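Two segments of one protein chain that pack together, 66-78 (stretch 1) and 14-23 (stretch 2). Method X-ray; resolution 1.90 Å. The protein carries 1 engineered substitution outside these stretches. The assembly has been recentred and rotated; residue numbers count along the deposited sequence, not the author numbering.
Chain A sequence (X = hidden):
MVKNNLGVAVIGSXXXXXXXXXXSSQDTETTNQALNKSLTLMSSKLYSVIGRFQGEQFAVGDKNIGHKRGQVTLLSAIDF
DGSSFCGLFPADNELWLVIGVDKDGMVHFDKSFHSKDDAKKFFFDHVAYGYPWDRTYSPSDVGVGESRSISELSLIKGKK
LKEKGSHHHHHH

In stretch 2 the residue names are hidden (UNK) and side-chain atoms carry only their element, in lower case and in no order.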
ATOM      1  N   GLY A  66      -1.860  14.749  -0.215  1.00 20.12           N
ATOM      2  CA  GLY A  66      -1.540  14.839   1.200  1.00 18.27           C
ATOM      3  C   GLY A  66      -0.268  14.211   1.731  1.00 17.01           C
ATOM      4  O   GLY A  66       0.017  14.329   2.922  1.00 16.34           O
ATOM      5  N   HIS A  67       0.498  13.545   0.876  1.00 17.56           N
ATOM      6  CA  HIS A  67       1.735  12.915   1.335  1.00 18.52           C
ATOM      7  C   HIS A  67       2.751  13.955   1.778  1.00 19.13           C
ATOM      8  O   HIS A  67       2.891  14.997   1.156  1.00 19.36           O
ATOM      9  CB  HIS A  67       2.312  12.033   0.228  1.00 15.88           C
ATOM     10  CG  HIS A  67       1.490  10.809  -0.036  1.00 15.32           C
ATOM     11  ND1 HIS A  67       1.534  10.124  -1.229  1.00 15.51           N
ATOM     12  CD2 HIS A  67       0.619  10.138   0.753  1.00 14.39           C
ATOM     13  CE1 HIS A  67       0.722   9.083  -1.165  1.00 16.01           C
ATOM     14  NE2 HIS A  67       0.155   9.067   0.027  1.00 14.60           N
ATOM     15  N   LYS A  68       3.452  13.663   2.869  1.00 19.30           N
ATOM     16  CA  LYS A  68       4.449  14.579   3.410  1.00 22.09           C
ATOM     17  C   LYS A  68       5.558  13.783   4.083  1.00 21.90           C
ATOM     18  O   LYS A  68       5.343  12.654   4.523  1.00 19.47           O
ATOM     19  CB  LYS A  68       3.813  15.520   4.442  1.00 25.65           C
ATOM     20  CG  LYS A  68       2.931  16.622   3.861  1.00 30.72           C
ATOM     21  CD  LYS A  68       2.137  17.344   4.956  1.00 33.44           C
ATOM     22  CE  LYS A  68       3.035  17.980   6.015  1.00 34.80           C
ATOM     23  NZ  LYS A  68       3.802  19.147   5.499  1.00 35.19           N
ATOM     24  N   ARG A  69       6.744  14.379   4.154  1.00 22.47           N
ATOM     25  CA  ARG A  69       7.882  13.739   4.794  1.00 23.74           C
ATOM     26  C   ARG A  69       7.483  13.348   6.218  1.00 22.53           C
ATOM     27  O   ARG A  69       6.730  14.065   6.876  1.00 23.20           O
ATOM     28  CB  ARG A  69       9.071  14.710   4.839  1.00 26.66           C
ATOM     29  CG  ARG A  69      10.330  14.116   5.437  1.00 34.09           C
ATOM     30  CD  ARG A  69      11.419  15.163   5.673  1.00 40.10           C
ATOM     31  NE  ARG A  69      12.550  14.594   6.414  1.00 46.65           N
ATOM     32  CZ  ARG A  69      13.433  13.735   5.908  1.00 47.27           C
ATOM     33  NH1 ARG A  69      13.339  13.335   4.649  1.00 48.45           N
ATOM     34  NH2 ARG A  69      14.409  13.262   6.670  1.00 49.29           N
ATOM     35  N   GLY A  70       7.971  12.203   6.684  1.00 23.00           N
ATOM     36  CA  GLY A  70       7.668  11.770   8.036  1.00 21.75           C
ATOM     37  C   GLY A  70       6.477  10.848   8.224  1.00 21.26           C
ATOM     38  O   GLY A  70       6.318  10.265   9.294  1.00 19.52           O
ATOM     39  N   GLN A  71       5.627  10.707   7.212  1.00 19.30           N
ATOM     40  CA  GLN A  71       4.472   9.825   7.358  1.00 19.50           C
ATOM     41  C   GLN A  71       4.901   8.380   7.188  1.00 17.86           C
ATOM     42  O   GLN A  71       5.697   8.060   6.304  1.00 17.98           O
ATOM     43  CB  GLN A  71       3.395  10.140   6.314  1.00 17.31           C
ATOM     44  CG  GLN A  71       2.797  11.521   6.430  1.00 18.10           C
ATOM     45  CD  GLN A  71       1.939  11.870   5.233  1.00 18.53           C
ATOM     46  OE1 GLN A  71       2.095  11.294   4.158  1.00 17.45           O
ATOM     47  NE2 GLN A  71       1.042  12.833   5.406  1.00 17.23           N
ATOM     48  N   VAL A  72       4.384   7.511   8.049  1.00 17.47           N
ATOM     49  CA  VAL A  72       4.686   6.089   7.962  1.00 18.28           C
ATOM     50  C   VAL A  72       3.791   5.509   6.876  1.00 17.86           C
ATOM     51  O   VAL A  72       2.580   5.739   6.885  1.00 17.32           O
ATOM     52  CB  VAL A  72       4.361   5.355   9.282  1.00 20.41           C
ATOM     53  CG1 VAL A  72       4.667   3.867   9.139  1.00 19.81           C
ATOM     54  CG2 VAL A  72       5.155   5.972  10.430  1.00 22.68           C
ATOM     55  N   THR A  73       4.376   4.772   5.936  1.00 17.47           N
ATOM     56  CA  THR A  73       3.579   4.171   4.876  1.00 18.22           C
ATOM     57  C   THR A  73       2.916   2.923   5.454  1.00 19.17           C
ATOM     58  O   THR A  73       3.559   2.107   6.130  1.00 18.65           O
ATOM     59  CB  THR A  73       4.440   3.792   3.654  1.00 19.98           C
ATOM     60  OG1 THR A  73       5.297   2.693   3.983  1.00 20.03           O
ATOM     61  CG2 THR A  73       5.294   4.988   3.221  1.00 19.08           C
ATOM     62  N   LEU A  74       1.620   2.793   5.202  1.00 16.89           N
ATOM     63  CA  LEU A  74       0.854   1.671   5.716  1.00 18.42           C
ATOM     64  C   LEU A  74       1.422   0.316   5.314  1.00 19.07           C
ATOM     65  O   LEU A  74       1.655  -0.539   6.165  1.00 18.39           O
ATOM     66  CB  LEU A  74      -0.601   1.765   5.247  1.00 17.29           C
ATOM     67  CG  LEU A  74      -1.468   0.571   5.659  1.00 17.69           C
ATOM     68  CD1 LEU A  74      -1.531   0.496   7.179  1.00 18.03           C
ATOM     69  CD2 LEU A  74      -2.858   0.704   5.063  1.00 17.01           C
ATOM     70  N   LEU A  75       1.654   0.123   4.021  1.00 18.66           N
ATOM     71  CA  LEU A  75       2.157  -1.160   3.557  1.00 18.23           C
ATOM     72  C   LEU A  75       3.471  -1.591   4.191  1.00 19.20           C
ATOM     73  O   LEU A  75       3.702  -2.785   4.370  1.00 19.68           O
ATOM     74  CB  LEU A  75       2.261  -1.173   2.029  1.00 17.29           C
ATOM     75  CG  LEU A  75       0.982  -1.621   1.298  1.00 18.00           C
ATOM     76  CD1 LEU A  75       0.751  -3.117   1.548  1.00 16.46           C
ATOM     77  CD2 LEU A  75      -0.223  -0.813   1.789  1.00 17.30           C
ATOM     78  N   SER A  76       4.329  -0.640   4.542  1.00 19.56           N
ATOM     79  CA  SER A  76       5.602  -0.998   5.168  1.00 21.00           C
ATOM     80  C   SER A  76       5.370  -1.468   6.600  1.00 22.57           C
ATOM     81  O   SER A  76       6.153  -2.252   7.142  1.00 24.84           O
ATOM     82  CB  SER A  76       6.557   0.197   5.194  1.00 17.17           C
ATOM     83  OG  SER A  76       6.146   1.175   6.139  1.00 19.47           O
ATOM     84  N   ALA A  77       4.286  -0.985   7.200  1.00 21.52           N
ATOM     85  CA  ALA A  77       3.941  -1.316   8.578  1.00 22.82           C
ATOM     86  C   ALA A  77       3.204  -2.639   8.743  1.00 22.70           C
ATOM     87  O   ALA A  77       3.089  -3.142   9.859  1.00 23.69           O
ATOM     88  CB  ALA A  77       3.111  -0.184   9.195  1.00 20.56           C
ATOM     89  N   ILE A  78       2.697  -3.196   7.645  1.00 21.31           N
ATOM     90  CA  ILE A  78       1.986  -4.467   7.712  1.00 20.79           C
ATOM     91  C   ILE A  78       3.008  -5.586   7.635  1.00 21.68           C
ATOM     92  O   ILE A  78       3.757  -5.701   6.662  1.00 21.04           O
ATOM     93  CB  ILE A  78       0.963  -4.611   6.564  1.00 20.99           C
ATOM     94  CG1 ILE A  78      -0.113  -3.528   6.700  1.00 20.23           C
ATOM     95  CG2 ILE A  78       0.311  -5.999   6.610  1.00 21.38           C
ATOM     96  CD1 ILE A  78      -1.198  -3.586   5.630  1.00 17.05           C
ATOM     97  N   UNK A  14      -3.324   5.979  14.826  1.00 27.38           N
ATOM     98  CA  UNK A  14      -2.200   6.171  13.915  1.00 24.79           C
ATOM     99  C   UNK A  14      -2.607   6.663  12.531  1.00 23.48           C
ATOM    100  O   UNK A  14      -3.683   6.344  12.031  1.00 22.42           O
ATOM    101  n   UNK A  14       1.494   5.263  17.854  1.00 38.51           N
ATOM    102  c   UNK A  14       0.076   5.105  15.786  1.00 33.76           C
ATOM    103  c   UNK A  14      -0.939   4.237  15.064  1.00 31.05           C
ATOM    104  c   UNK A  14      -1.415   4.866  13.759  1.00 26.47           C
ATOM    105  c   UNK A  14       0.551   4.420  17.064  1.00 37.33           C
ATOM    106  N   UNK A  15      -1.724   7.438  11.920  1.00 20.32           N
ATOM    107  CA  UNK A  15      -1.955   7.965  10.584  1.00 19.39           C
ATOM    108  C   UNK A  15      -0.920   7.317   9.674  1.00 19.98           C
ATOM    109  O   UNK A  15       0.239   7.150  10.064  1.00 19.34           O
ATOM    110  o   UNK A  15      -3.683  12.349  12.040  1.00 24.34           O
ATOM    111  c   UNK A  15      -1.819   9.492  10.591  1.00 19.45           C
ATOM    112  n   UNK A  15      -1.668  12.190  11.054  1.00 17.13           N
ATOM    113  c   UNK A  15      -3.005  10.179  11.280  1.00 18.95           C
ATOM    114  c   UNK A  15      -2.810  11.671  11.487  1.00 22.38           C
ATOM    115  N   UNK A  16      -1.344   6.937   8.474  1.00 17.26           N
ATOM    116  CA  UNK A  16      -0.457   6.276   7.527  1.00 18.26           C
ATOM    117  C   UNK A  16      -0.604   6.823   6.123  1.00 18.54           C
ATOM    118  O   UNK A  16      -1.701   7.196   5.703  1.00 16.91           O
ATOM    119  c   UNK A  16       0.552   3.485   9.137  1.00 20.08           C
ATOM    120  c   UNK A  16      -1.771   3.849   9.559  1.00 20.23           C
ATOM    121  c   UNK A  16      -0.459   2.563  11.105  1.00 22.79           C
ATOM    122  c   UNK A  16       0.657   2.745  10.311  1.00 21.93           C
ATOM    123  c   UNK A  16      -0.659   4.041   8.743  1.00 18.88           C
ATOM    124  o   UNK A  16      -0.356   1.810  12.251  1.00 24.27           O
ATOM    125  c   UNK A  16      -1.677   3.114  10.738  1.00 20.98           C
ATOM    126  c   UNK A  16      -0.775   4.790   7.446  1.00 18.76           C
ATOM    127  N   UNK A  17       0.507   6.836   5.398  1.00 17.23           N
ATOM    128  CA  UNK A  17       0.507   7.279   4.017  1.00 16.55           C
ATOM    129  C   UNK A  17       0.039   6.076   3.207  1.00 16.09           C
ATOM    130  O   UNK A  17       0.610   4.989   3.322  1.00 16.87           O
ATOM    131  c   UNK A  17       1.923   7.677   3.594  1.00 16.24           C
ATOM    132  N   UNK A  18      -1.012   6.260   2.412  1.00 15.72           N
ATOM    133  CA  UNK A  18      -1.534   5.191   1.567  1.00 13.73           C
ATOM    134  C   UNK A  18      -1.617   5.698   0.127  1.00 14.84           C
ATOM    135  O   UNK A  18      -1.428   6.886  -0.133  1.00 15.26           O
ATOM    136  c   UNK A  18      -2.866   4.119   3.427  1.00 13.08           C
ATOM    137  c   UNK A  18      -3.922   5.900   2.038  1.00 15.12           C
ATOM    138  c   UNK A  18      -2.952   4.724   2.034  1.00 14.36           C
ATOM    139  N   UNK A  19      -1.898   4.793  -0.805  1.00 15.23           N
ATOM    140  CA  UNK A  19      -1.997   5.140  -2.221  1.00 16.52           C
ATOM    141  C   UNK A  19      -0.664   5.631  -2.770  1.00 16.29           C
ATOM    142  O   UNK A  19      -0.608   6.590  -3.539  1.00 15.91           O
ATOM    143  n   UNK A  19      -3.053   7.283  -4.625  1.00 29.12           N
ATOM    144  c   UNK A  19      -3.059   6.217  -2.452  1.00 18.20           C
ATOM    145  o   UNK A  19      -4.264   5.417  -4.352  1.00 24.35           O
ATOM    146  c   UNK A  19      -3.515   6.275  -3.895  1.00 21.81           C
ATOM    147  N   UNK A  20       0.416   4.977  -2.365  1.00 15.86           N
ATOM    148  CA  UNK A  20       1.743   5.331  -2.850  1.00 16.47           C
ATOM    149  C   UNK A  20       2.012   4.535  -4.121  1.00 16.28           C
ATOM    150  O   UNK A  20       1.337   3.546  -4.393  1.00 17.03           O
ATOM    151  c   UNK A  20       3.481   7.058  -0.620  1.00 20.46           C
ATOM    152  c   UNK A  20       2.799   4.975  -1.804  1.00 17.23           C
ATOM    153  c   UNK A  20       3.310   4.902   0.622  1.00 23.36           C
ATOM    154  c   UNK A  20       2.729   5.747  -0.485  1.00 19.32           C
ATOM    155  N   UNK A  21       2.983   4.978  -4.909  1.00 14.96           N
ATOM    156  CA  UNK A  21       3.351   4.265  -6.124  1.00 16.44           C
ATOM    157  C   UNK A  21       4.503   3.354  -5.733  1.00 17.43           C
ATOM    158  O   UNK A  21       5.590   3.835  -5.431  1.00 17.64           O
ATOM    159  c   UNK A  21       3.197   3.842  -9.185  1.00 24.65           C
ATOM    160  c   UNK A  21       3.825   5.237  -7.203  1.00 18.71           C
ATOM    161  c   UNK A  21       4.322   4.622  -8.519  1.00 20.07           C
ATOM    162  c   UNK A  21       4.811   5.730  -9.439  1.00 23.31           C
ATOM    163  N   UNK A  22       4.264   2.047  -5.739  1.00 17.91           N
ATOM    164  CA  UNK A  22       5.283   1.086  -5.358  1.00 18.28           C
ATOM    165  C   UNK A  22       5.967   0.446  -6.546  1.00 19.99           C
ATOM    166  O   UNK A  22       5.346   0.186  -7.574  1.00 21.29           O
ATOM    167  c   UNK A  22       4.088   0.988  -0.935  1.00 16.72           C
ATOM    168  c   UNK A  22       4.922   0.427  -1.927  1.00 17.14           C
ATOM    169  c   UNK A  22       6.201  -0.021  -1.565  1.00 16.59           C
ATOM    170  c   UNK A  22       5.749   0.673   0.724  1.00 18.51           C
ATOM    171  c   UNK A  22       6.603   0.109  -0.243  1.00 17.07           C
ATOM    172  c   UNK A  22       4.683  -0.020  -4.487  1.00 16.54           C
ATOM    173  n   UNK A  22       2.910   1.343  -1.541  1.00 13.86           N
ATOM    174  c   UNK A  22       4.197   0.455  -3.155  1.00 16.64           C
ATOM    175  c   UNK A  22       2.984   1.018  -2.873  1.00 16.32           C
ATOM    176  c   UNK A  22       4.491   1.118   0.398  1.00 15.31           C
ATOM    177  N   UNK A  23       7.254   0.169  -6.381  1.00 20.39           N
ATOM    178  CA  UNK A  23       8.007  -0.459  -7.443  1.00 21.80           C
ATOM    179  C   UNK A  23       9.270  -1.114  -6.922  1.00 20.74           C
ATOM    180  O   UNK A  23       9.671  -0.923  -5.774  1.00 19.40           O
TER
HETATM  181  O   HOH W   1       2.543   8.633  10.094  1.00 19.07           O
HETATM  182  O   HOH W   2       1.180   2.386   2.094  1.00 14.66           O

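Position 14 carries four carbons in a row ending in one nitrogen, unbranched, and its nearest side-chain approach to stretch 1 is from its CB to Val 72 CB, 7.3 Å, too far for contact. A linear chain closed by an amine is lysine: Lys 14.

Position 15 has three carbons, the third bearing one oxygen and one nitrogen. That is a carboxamide on a two-methylene stem, hence Gln 15, although element labels are needed to separate it from glutamate. Its side chain is out of contact; its backbone is not, because water 1 donates to Gln 15 O (2.7 Å) and accepts from Val 72 N (3.0 Å), filling a gap in the strand pairing.

At position 16 one carbon leads to a six-carbon ring bearing one oxygen, a phenol. One ring face is covered by Leu 74 CD1, while Val 72 O lies at the edge, near the ring plane. The residue is Tyr 16. Leu 74 CD1 stands 4.0 Å from the centroid of the ring of Tyr 16 and 13° off its normal, a CH-pi contact; Ala 77 CB reaches Tyr 16 CE1 at 4.0 Å.

Position 17 has a single side-chain carbon, 3.7 Å from Gln 71 OE1 and 4.0 Å from His 67 CD2. One carbon and nothing beyond it identifies Ala 17.

Position 18 shows one carbon carrying two more, branching at the first atom, and packs against Leu 74. This is Val 18, whose CG1 is 3.7 Å from Leu 74 CB.

Position 19 has two carbons, the second bearing oxygen and nitrogen, a carboxamide one methylene shorter than that at 15; the side chain itself makes no contact within 4.5 Å of stretch 1. It is Asn 19. Its phi/psi of 64/41° is left-handed, a conformation asparagine tolerates well. Its backbone O lies 3.7 Å from His 67 CE1.

Position 20 has four carbons forked at the second, and touches both His 67 and Thr 73. It is Leu 20: CD1 lies 3.3 Å from Thr 73 CG2, and CD2 sits over one face of the His 67 ring, 3.8 Å from its centroid.

Position 21 repeats that four-carbon fork, but its CA-to-CB bond points away and its nearest side-chain approach, from its CB to His 67 CE1, is 7.8 Å. It is Leu 21.

Position 22 has one carbon and then fused five- and six-membered rings of eight carbons and one nitrogen, an indole, which reach Leu 75 and Thr 73. This is Trp 22. Its CZ2 approaches Leu 75 CB at 3.6 Å.

Position 23 has no side-chain atoms: Gly 23.

The contact works through a short parallel pairing. Ala 17 N donates to Val 72 O (2.8 Å, 163°), and Leu 74 N donates to Ala 17 O (3.1 Å, 168°), so Ala 17 bonds to the residues flanking Thr 73. Water 2 extends the link, donating to Ala 17 O (2.9 Å) and accepting from Leu 75 N (3.0 Å). Beyond the pairing, His 67 NE2 donates to Val 18 O (2.7 Å, 144°), anchoring the loop. Apolar packing completes the 636 Å² buried between the stretches.

Stretch 2 (14-23) KQYAVNLLWG
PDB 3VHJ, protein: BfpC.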